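Side-chain contacts in putative membrane anchored protein (Corynebacterium diphtheriae, PDB 3LSO), which is of unknown function but is probably anchored in the bacterial membrane, with its beta-sheet domains outside the cell: residues F53-S58 with L152-E157; V337-I342 with P380-E385. One frame throughout, in Å; residues are numbered along the deposited sequence.

Interaction 1. Residues F53-S58 with L152-E157; sequences FEMPES and LTFIPE
Phe-154 is met by two side chains from across the gap, Phe-53 and the selenomethionine at Met-55, and everything that passes between 53-58 and 152-157 is apolar. The closer of the two contacts is made by selenium. SE of Met-55 lies 3.5 Å from CE2 of Phe-154 and 4.6 Å from the ring centroid, 61° off the ring normal, so it sits obliquely to the ring. The chain of Met-55 runs extended through chi2 and then bends at chi3 (-72°), which brings the terminal methyl back to the same side of the ring: CE is 3.6 Å from CD2 of Phe-154. Selenium and methyl both lie against the CD2-CE2 side of the Phe-154 ring.

The ring pair is looser. CD2 of Phe-53 approaches CD2 of Phe-154 at 4.2 Å, reaching the edge of the Phe-154 ring near its plane, and the two side chains run at about a right angle to each other. On the Phe-53 ring, Phe-184 packs with its plane only about 15° away, while Ile-69 and Ile-96 add aliphatic contacts. Met-55 also touches Ala-67, Ala-185 and Val-187.

With their nearest CA atoms, those of Phe-53 and Phe-154, 9.3 Å apart, the two segments are joined through side chains: a Met-aromatic contact between the end of strand 41-54 with its following loop and strand 150-167, in the all-beta, E-set-like N-terminal domain.

Interaction 2. Residues V337-I342 with P380-E385; sequences VYEIGI and PEWKNE
A buried glutamate on a beta bulge joins strand 335-343 to the loop that carries a short 3-10 turn, 382-384. Tyr-338 and Glu-339 both face Tyr-434 on the adjoining strand, which makes this a classic bulge, and Glu-339 sends its side chain across to the loop. Beyond CG that chain is extended (chi2 -178°), carrying the carboxylate to the edge of the Trp-382 indole. There NE1 of Trp-382 donates a hydrogen bond to OE1 of Glu-339 at 3.2 Å, with an N-H...O angle of 159°. The acceptor lies in the indole plane, but the nitrogen meets OE1 on its syn side, tilted 21° out of the carboxylate plane.

The other oxygen, OE2 of Glu-339, packs against the proline ring, 3.3 Å from CG of Pro-380. Pro-380 works on both partners: its CB also rests 3.6 Å above one face of the Trp-382 ring, toward the rim. Two hydroxyls also grip the carboxylate, Tyr-393 OH at OE1 and Thr-365 OG1, from strand 361-366, at OE2. These bonds satisfy both buried oxygens and would limit rotation of the group.

Around this cluster, strand 335-343 pairs antiparallel with 425-435, whose Tyr-434 touches Pro-380, and also with 394-398 and 403-404.

How the interactions relate
Interaction 1 and interaction 2 lie on opposite sides of the chain's centre, with their own centres about 70 Å apart and their nearest atoms about 49 Å apart. They follow in series: 53-58 with 152-157 is complete before 337-342 with 380-385 begins. No strand or sheet is common to both. Interaction 1 belongs to the N-terminal DIP2116-like domain, interaction 2 to a later sheet region, and the sheet built from strands between 203-204 and 278-285 comes between them in sequence. In this elongated chain, built almost wholly of strands and loops, each contact therefore packs its own region: one ties a strand end and its following loop to another strand, the other fastens a loop to a strand.

Interaction 1. Residues F53-S58 with L152-E157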
ATOM      1  N   PHE B  53     -28.334   7.854  10.091  1.00 49.06           N
ATOM      2  CA  PHE B  53     -26.955   8.174  10.429  1.00 48.87           C
ATOM      3  C   PHE B  53     -26.080   8.191   9.168  1.00 48.77           C
ATOM      4  O   PHE B  53     -25.498   7.170   8.792  1.00 48.77           O
ATOM      5  CB  PHE B  53     -26.424   7.144  11.428  1.00 48.82           C
ATOM      6  CG  PHE B  53     -26.635   7.514  12.870  1.00 48.40           C
ATOM      7  CD1 PHE B  53     -27.897   7.480  13.440  1.00 48.15           C
ATOM      8  CD2 PHE B  53     -25.554   7.869  13.674  1.00 48.26           C
ATOM      9  CE1 PHE B  53     -28.067   7.811  14.782  1.00 48.23           C
ATOM     10  CE2 PHE B  53     -25.725   8.203  15.020  1.00 46.50           C
ATOM     11  CZ  PHE B  53     -26.971   8.176  15.570  1.00 46.33           C
ATOM     12  N   GLU B  54     -25.995   9.346   8.517  1.00 48.51           N
ATOM     13  CA  GLU B  54     -25.210   9.474   7.295  1.00 48.31           C
ATOM     14  C   GLU B  54     -23.725   9.605   7.635  1.00 47.70           C
ATOM     15  O   GLU B  54     -23.248  10.663   8.043  1.00 47.56           O
ATOM     16  CB  GLU B  54     -25.708  10.646   6.444  1.00 48.66           C
ATOM     17  CG  GLU B  54     -27.195  10.551   6.059  1.00 50.28           C
ATOM     18  CD  GLU B  54     -27.718  11.772   5.288  1.00 52.26           C
ATOM     19  OE1 GLU B  54     -26.939  12.717   5.022  1.00 53.04           O
ATOM     20  OE2 GLU B  54     -28.921  11.786   4.941  1.00 52.68           O
HETATM   21  N   MSE B  55     -23.005   8.501   7.476  1.00 47.11           N
HETATM   22  CA  MSE B  55     -21.594   8.420   7.825  1.00 46.43           C
HETATM   23  C   MSE B  55     -20.783   7.854   6.678  1.00 45.90           C
HETATM   24  O   MSE B  55     -21.327   7.121   5.845  1.00 46.02           O
HETATM   25  CB  MSE B  55     -21.411   7.521   9.035  1.00 46.47           C
HETATM   26  CG  MSE B  55     -21.191   8.271  10.311  1.00 46.69           C
HETATM   27 SE   MSE B  55     -21.146   7.030  11.790  0.75 47.54          SE
HETATM   28  CE  MSE B  55     -23.032   6.616  11.792  1.00 47.41           C
ATOM     29  N   PRO B  56     -19.473   8.184   6.627  1.00 45.34           N
ATOM     30  CA  PRO B  56     -18.594   7.561   5.632  1.00 44.81           C
ATOM     31  C   PRO B  56     -18.447   6.063   5.920  1.00 44.37           C
ATOM     32  O   PRO B  56     -18.680   5.622   7.058  1.00 44.73           O
ATOM     33  CB  PRO B  56     -17.263   8.282   5.846  1.00 44.50           C
ATOM     34  CG  PRO B  56     -17.302   8.723   7.259  1.00 44.67           C
ATOM     35  CD  PRO B  56     -18.728   9.121   7.489  1.00 45.08           C
ATOM     36  N   GLU B  57     -18.088   5.289   4.901  1.00 43.42           N
ATOM     37  CA  GLU B  57     -17.963   3.839   5.057  1.00 42.63           C
ATOM     38  C   GLU B  57     -16.762   3.431   5.903  1.00 41.61           C
ATOM     39  O   GLU B  57     -16.851   2.500   6.717  1.00 41.52           O
ATOM     40  CB  GLU B  57     -17.885   3.159   3.697  1.00 43.01           C
ATOM     41  CG  GLU B  57     -19.204   3.139   2.961  1.00 43.99           C
ATOM     42  CD  GLU B  57     -19.244   2.092   1.867  1.00 45.38           C
ATOM     43  OE1 GLU B  57     -18.164   1.686   1.368  1.00 46.33           O
ATOM     44  OE2 GLU B  57     -20.364   1.678   1.503  1.00 45.87           O
ATOM     45  N   SER B  58     -15.646   4.123   5.694  1.00 40.19           N
ATOM     46  CA  SER B  58     -14.434   3.873   6.452  1.00 38.88           C
ATOM     47  C   SER B  58     -13.653   5.151   6.760  1.00 37.91           C
ATOM     48  O   SER B  58     -13.703   6.131   6.015  1.00 37.52           O
ATOM     49  CB  SER B  58     -13.538   2.875   5.711  1.00 38.90           C
ATOM     50  OG  SER B  58     -12.788   3.523   4.703  1.00 38.51           O
ATOM     51  N   LEU B 152     -16.572   0.004  14.098  1.00 38.95           N
ATOM     52  CA  LEU B 152     -17.452   0.801  14.939  1.00 38.85           C
ATOM     53  C   LEU B 152     -18.870   0.361  14.706  1.00 39.00           C
ATOM     54  O   LEU B 152     -19.306   0.276  13.551  1.00 38.89           O
ATOM     55  CB  LEU B 152     -17.320   2.277  14.605  1.00 38.55           C
ATOM     56  CG  LEU B 152     -15.984   2.840  15.048  1.00 38.82           C
ATOM     57  CD1 LEU B 152     -15.906   4.314  14.714  1.00 40.49           C
ATOM     58  CD2 LEU B 152     -15.798   2.608  16.531  1.00 39.49           C
ATOM     59  N   THR B 153     -19.588   0.088  15.797  1.00 39.16           N
ATOM     60  CA  THR B 153     -20.982  -0.365  15.700  1.00 39.18           C
ATOM     61  C   THR B 153     -21.911   0.466  16.583  1.00 39.25           C
ATOM     62  O   THR B 153     -21.744   0.535  17.810  1.00 39.31           O
ATOM     63  CB  THR B 153     -21.133  -1.878  15.992  1.00 39.04           C
ATOM     64  OG1 THR B 153     -20.107  -2.609  15.304  1.00 39.09           O
ATOM     65  CG2 THR B 153     -22.486  -2.370  15.519  1.00 39.16           C
ATOM     66  N   PHE B 154     -22.888   1.101  15.943  1.00 39.33           N
ATOM     67  CA  PHE B 154     -23.775   2.023  16.633  1.00 39.52           C
ATOM     68  C   PHE B 154     -25.163   1.430  16.903  1.00 39.78           C
ATOM     69  O   PHE B 154     -26.085   1.592  16.102  1.00 39.95           O
ATOM     70  CB  PHE B 154     -23.881   3.359  15.875  1.00 39.54           C
ATOM     71  CG  PHE B 154     -22.614   4.196  15.894  1.00 39.80           C
ATOM     72  CD1 PHE B 154     -21.510   3.839  16.676  1.00 40.45           C
ATOM     73  CD2 PHE B 154     -22.546   5.370  15.154  1.00 40.14           C
ATOM     74  CE1 PHE B 154     -20.356   4.618  16.687  1.00 39.81           C
ATOM     75  CE2 PHE B 154     -21.398   6.161  15.163  1.00 40.09           C
ATOM     76  CZ  PHE B 154     -20.304   5.783  15.931  1.00 39.84           C
ATOM     77  N   ILE B 155     -25.287   0.745  18.041  1.00 39.82           N
ATOM     78  CA  ILE B 155     -26.550   0.199  18.541  1.00 39.61           C
ATOM     79  C   ILE B 155     -27.309   1.328  19.228  1.00 39.19           C
ATOM     80  O   ILE B 155     -26.688   2.249  19.728  1.00 39.13           O
ATOM     81  CB  ILE B 155     -26.280  -0.911  19.602  1.00 39.72           C
ATOM     82  CG1 ILE B 155     -25.193  -1.884  19.131  1.00 40.27           C
ATOM     83  CG2 ILE B 155     -27.561  -1.669  19.981  1.00 40.07           C
ATOM     84  CD1 ILE B 155     -25.447  -2.515  17.772  1.00 42.36           C
ATOM     85  N   PRO B 156     -28.658   1.273  19.244  1.00 39.09           N
ATOM     86  CA  PRO B 156     -29.359   2.152  20.201  1.00 38.83           C
ATOM     87  C   PRO B 156     -29.150   1.695  21.647  1.00 38.63           C
ATOM     88  O   PRO B 156     -28.798   0.540  21.887  1.00 39.05           O
ATOM     89  CB  PRO B 156     -30.840   2.018  19.809  1.00 38.66           C
ATOM     90  CG  PRO B 156     -30.926   0.777  18.971  1.00 38.70           C
ATOM     91  CD  PRO B 156     -29.588   0.621  18.300  1.00 38.85           C
ATOM     92  N   GLU B 157     -29.339   2.604  22.593  1.00 38.49           N
ATOM     93  CA  GLU B 157     -29.310   2.253  24.005  1.00 38.33           C
ATOM     94  C   GLU B 157     -30.696   1.791  24.424  1.00 37.72           C
ATOM     95  O   GLU B 157     -31.693   2.236  23.868  1.00 37.39           O
ATOM     96  CB  GLU B 157     -28.830   3.437  24.856  1.00 38.44           C
ATOM     97  CG  GLU B 157     -27.304   3.431  25.169  1.00 40.35           C
ATOM     98  CD  GLU B 157     -26.903   2.378  26.216  1.00 43.32           C
ATOM     99  OE1 GLU B 157     -27.790   1.909  26.979  1.00 46.36           O
ATOM    100  OE2 GLU B 157     -25.708   2.011  26.284  1.00 42.90           O
TER

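Interaction 2. Residues V337-I342 with P380-E385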
ATOM      1  N   VAL B 337      20.859  -6.994 -38.668  1.00 15.64           N
ATOM      2  CA  VAL B 337      21.432  -7.576 -37.455  1.00 15.42           C
ATOM      3  C   VAL B 337      22.487  -8.582 -37.874  1.00 16.36           C
ATOM      4  O   VAL B 337      22.223  -9.482 -38.673  1.00 17.06           O
ATOM      5  CB  VAL B 337      20.357  -8.312 -36.599  1.00 15.59           C
ATOM      6  CG1 VAL B 337      20.989  -9.144 -35.472  1.00 13.36           C
ATOM      7  CG2 VAL B 337      19.330  -7.345 -36.020  1.00 15.61           C
ATOM      8  N   TYR B 338      23.679  -8.440 -37.317  1.00 16.73           N
ATOM      9  CA  TYR B 338      24.791  -9.307 -37.640  1.00 16.48           C
ATOM     10  C   TYR B 338      24.961 -10.433 -36.635  1.00 16.88           C
ATOM     11  O   TYR B 338      24.813 -11.575 -37.020  1.00 17.77           O
ATOM     12  CB  TYR B 338      26.063  -8.475 -37.748  1.00 16.33           C
ATOM     13  CG  TYR B 338      25.855  -7.189 -38.516  1.00 17.51           C
ATOM     14  CD1 TYR B 338      25.252  -7.213 -39.778  1.00 14.68           C
ATOM     15  CD2 TYR B 338      26.256  -5.942 -37.990  1.00 18.56           C
ATOM     16  CE1 TYR B 338      25.047  -6.078 -40.504  1.00 13.09           C
ATOM     17  CE2 TYR B 338      26.045  -4.769 -38.734  1.00 18.15           C
ATOM     18  CZ  TYR B 338      25.430  -4.873 -40.002  1.00 16.37           C
ATOM     19  OH  TYR B 338      25.192  -3.781 -40.791  1.00 17.41           O
ATOM     20  N   GLU B 339      25.324 -10.139 -35.377  1.00 16.77           N
ATOM     21  CA  GLU B 339      25.465 -11.189 -34.346  1.00 16.73           C
ATOM     22  C   GLU B 339      24.467 -11.030 -33.255  1.00 16.08           C
ATOM     23  O   GLU B 339      24.118  -9.909 -32.875  1.00 16.16           O
ATOM     24  CB  GLU B 339      26.797 -11.115 -33.640  1.00 16.73           C
ATOM     25  CG  GLU B 339      27.666 -12.284 -33.800  1.00 17.38           C
ATOM     26  CD  GLU B 339      28.934 -12.089 -33.008  1.00 18.65           C
ATOM     27  OE1 GLU B 339      28.850 -11.661 -31.812  1.00 14.16           O
ATOM     28  OE2 GLU B 339      30.011 -12.328 -33.603  1.00 20.42           O
ATOM     29  N   ILE B 340      24.050 -12.163 -32.714  1.00 15.30           N
ATOM     30  CA  ILE B 340      23.355 -12.169 -31.436  1.00 13.31           C
ATOM     31  C   ILE B 340      23.877 -13.365 -30.677  1.00 13.18           C
ATOM     32  O   ILE B 340      24.307 -14.354 -31.279  1.00 12.42           O
ATOM     33  CB  ILE B 340      21.812 -12.185 -31.575  1.00 13.01           C
ATOM     34  CG1 ILE B 340      21.329 -13.472 -32.210  1.00 11.23           C
ATOM     35  CG2 ILE B 340      21.316 -10.962 -32.322  1.00 10.43           C
ATOM     36  CD1 ILE B 340      19.882 -13.696 -31.974  1.00 11.09           C
ATOM     37  N   GLY B 341      23.906 -13.248 -29.361  1.00 13.42           N
ATOM     38  CA  GLY B 341      24.260 -14.392 -28.528  1.00 14.25           C
ATOM     39  C   GLY B 341      23.959 -14.079 -27.090  1.00 14.37           C
ATOM     40  O   GLY B 341      23.842 -12.889 -26.736  1.00 14.71           O
ATOM     41  N   ILE B 342      23.813 -15.125 -26.268  1.00 13.99           N
ATOM     42  CA  ILE B 342      23.673 -14.949 -24.816  1.00 13.81           C
ATOM     43  C   ILE B 342      25.036 -14.884 -24.114  1.00 13.79           C
ATOM     44  O   ILE B 342      25.892 -15.745 -24.343  1.00 13.52           O
ATOM     45  CB  ILE B 342      22.867 -16.096 -24.190  1.00 13.92           C
ATOM     46  CG1 ILE B 342      21.430 -16.058 -24.683  1.00 13.86           C
ATOM     47  CG2 ILE B 342      22.913 -16.022 -22.644  1.00 13.57           C
ATOM     48  CD1 ILE B 342      20.871 -17.447 -24.919  1.00 15.32           C
ATOM     49  N   PRO B 380      32.592  -8.519 -35.453  1.00 17.34           N
ATOM     50  CA  PRO B 380      32.134  -7.528 -34.498  1.00 17.17           C
ATOM     51  C   PRO B 380      33.287  -6.881 -33.762  1.00 17.47           C
ATOM     52  O   PRO B 380      33.109  -5.869 -33.105  1.00 17.39           O
ATOM     53  CB  PRO B 380      31.324  -8.351 -33.519  1.00 16.99           C
ATOM     54  CG  PRO B 380      31.958  -9.638 -33.540  1.00 17.66           C
ATOM     55  CD  PRO B 380      32.284  -9.872 -34.983  1.00 17.85           C
ATOM     56  N   GLU B 381      34.464  -7.473 -33.861  1.00 18.14           N
ATOM     57  CA  GLU B 381      35.666  -6.878 -33.293  1.00 19.12           C
ATOM     58  C   GLU B 381      35.474  -6.418 -31.851  1.00 19.10           C
ATOM     59  O   GLU B 381      35.697  -5.232 -31.519  1.00 19.60           O
ATOM     60  CB  GLU B 381      36.173  -5.744 -34.166  1.00 18.96           C
ATOM     61  CG  GLU B 381      36.873  -6.246 -35.402  1.00 21.79           C
ATOM     62  CD  GLU B 381      37.251  -5.129 -36.357  1.00 24.98           C
ATOM     63  OE1 GLU B 381      36.772  -3.985 -36.185  1.00 25.79           O
ATOM     64  OE2 GLU B 381      38.024  -5.408 -37.297  1.00 26.92           O
ATOM     65  N   TRP B 382      35.075  -7.386 -31.020  1.00 18.47           N
ATOM     66  CA  TRP B 382      34.807  -7.193 -29.606  1.00 18.19           C
ATOM     67  C   TRP B 382      36.064  -6.849 -28.865  1.00 19.54           C
ATOM     68  O   TRP B 382      35.988  -6.259 -27.806  1.00 20.29           O
ATOM     69  CB  TRP B 382      34.253  -8.467 -28.977  1.00 17.68           C
ATOM     70  CG  TRP B 382      32.855  -8.856 -29.371  1.00 13.83           C
ATOM     71  CD1 TRP B 382      32.497  -9.902 -30.155  1.00 12.75           C
ATOM     72  CD2 TRP B 382      31.647  -8.203 -28.995  1.00 10.80           C
ATOM     73  NE1 TRP B 382      31.143  -9.950 -30.300  1.00 13.09           N
ATOM     74  CE2 TRP B 382      30.590  -8.918 -29.588  1.00 12.17           C
ATOM     75  CE3 TRP B 382      31.352  -7.074 -28.213  1.00  9.96           C
ATOM     76  CZ2 TRP B 382      29.241  -8.555 -29.412  1.00 11.62           C
ATOM     77  CZ3 TRP B 382      30.029  -6.713 -28.035  1.00 10.40           C
ATOM     78  CH2 TRP B 382      28.982  -7.455 -28.633  1.00 11.14           C
ATOM     79  N   LYS B 383      37.217  -7.221 -29.412  1.00 20.81           N
ATOM     80  CA  LYS B 383      38.488  -7.035 -28.738  1.00 21.68           C
ATOM     81  C   LYS B 383      38.828  -5.563 -28.658  1.00 22.03           C
ATOM     82  O   LYS B 383      39.803  -5.178 -28.006  1.00 23.13           O
ATOM     83  CB  LYS B 383      39.605  -7.801 -29.463  1.00 22.24           C
ATOM     84  CG  LYS B 383      40.172  -7.073 -30.689  1.00 23.90           C
ATOM     85  CD  LYS B 383      40.608  -7.993 -31.811  1.00 26.53           C
ATOM     86  CE  LYS B 383      41.016  -7.169 -33.033  1.00 29.03           C
ATOM     87  NZ  LYS B 383      41.482  -7.996 -34.202  1.00 30.66           N
ATOM     88  N   ASN B 384      38.058  -4.728 -29.333  1.00 22.19           N
ATOM     89  CA  ASN B 384      38.339  -3.289 -29.289  1.00 22.61           C
ATOM     90  C   ASN B 384      37.256  -2.547 -28.553  1.00 23.04           C
ATOM     91  O   ASN B 384      37.300  -1.310 -28.485  1.00 23.13           O
ATOM     92  CB  ASN B 384      38.473  -2.664 -30.685  1.00 22.17           C
ATOM     93  CG  ASN B 384      39.529  -3.319 -31.530  1.00 21.22           C
ATOM     94  OD1 ASN B 384      40.587  -3.749 -31.051  1.00 20.14           O
ATOM     95  ND2 ASN B 384      39.252  -3.380 -32.820  1.00 20.73           N
ATOM     96  N   GLU B 385      36.267  -3.292 -28.054  1.00 23.13           N
ATOM     97  CA  GLU B 385      35.228  -2.725 -27.208  1.00 23.59           C
ATOM     98  C   GLU B 385      35.760  -2.723 -25.808  1.00 23.88           C
ATOM     99  O   GLU B 385      36.591  -3.559 -25.459  1.00 24.05           O
ATOM    100  CB  GLU B 385      33.966  -3.559 -27.261  1.00 23.18           C
ATOM    101  CG  GLU B 385      33.385  -3.666 -28.626  1.00 25.14           C
ATOM    102  CD  GLU B 385      33.061  -2.314 -29.224  1.00 28.52           C
ATOM    103  OE1 GLU B 385      32.146  -1.647 -28.693  1.00 27.88           O
ATOM    104  OE2 GLU B 385      33.720  -1.928 -30.228  1.00 30.11           O
TER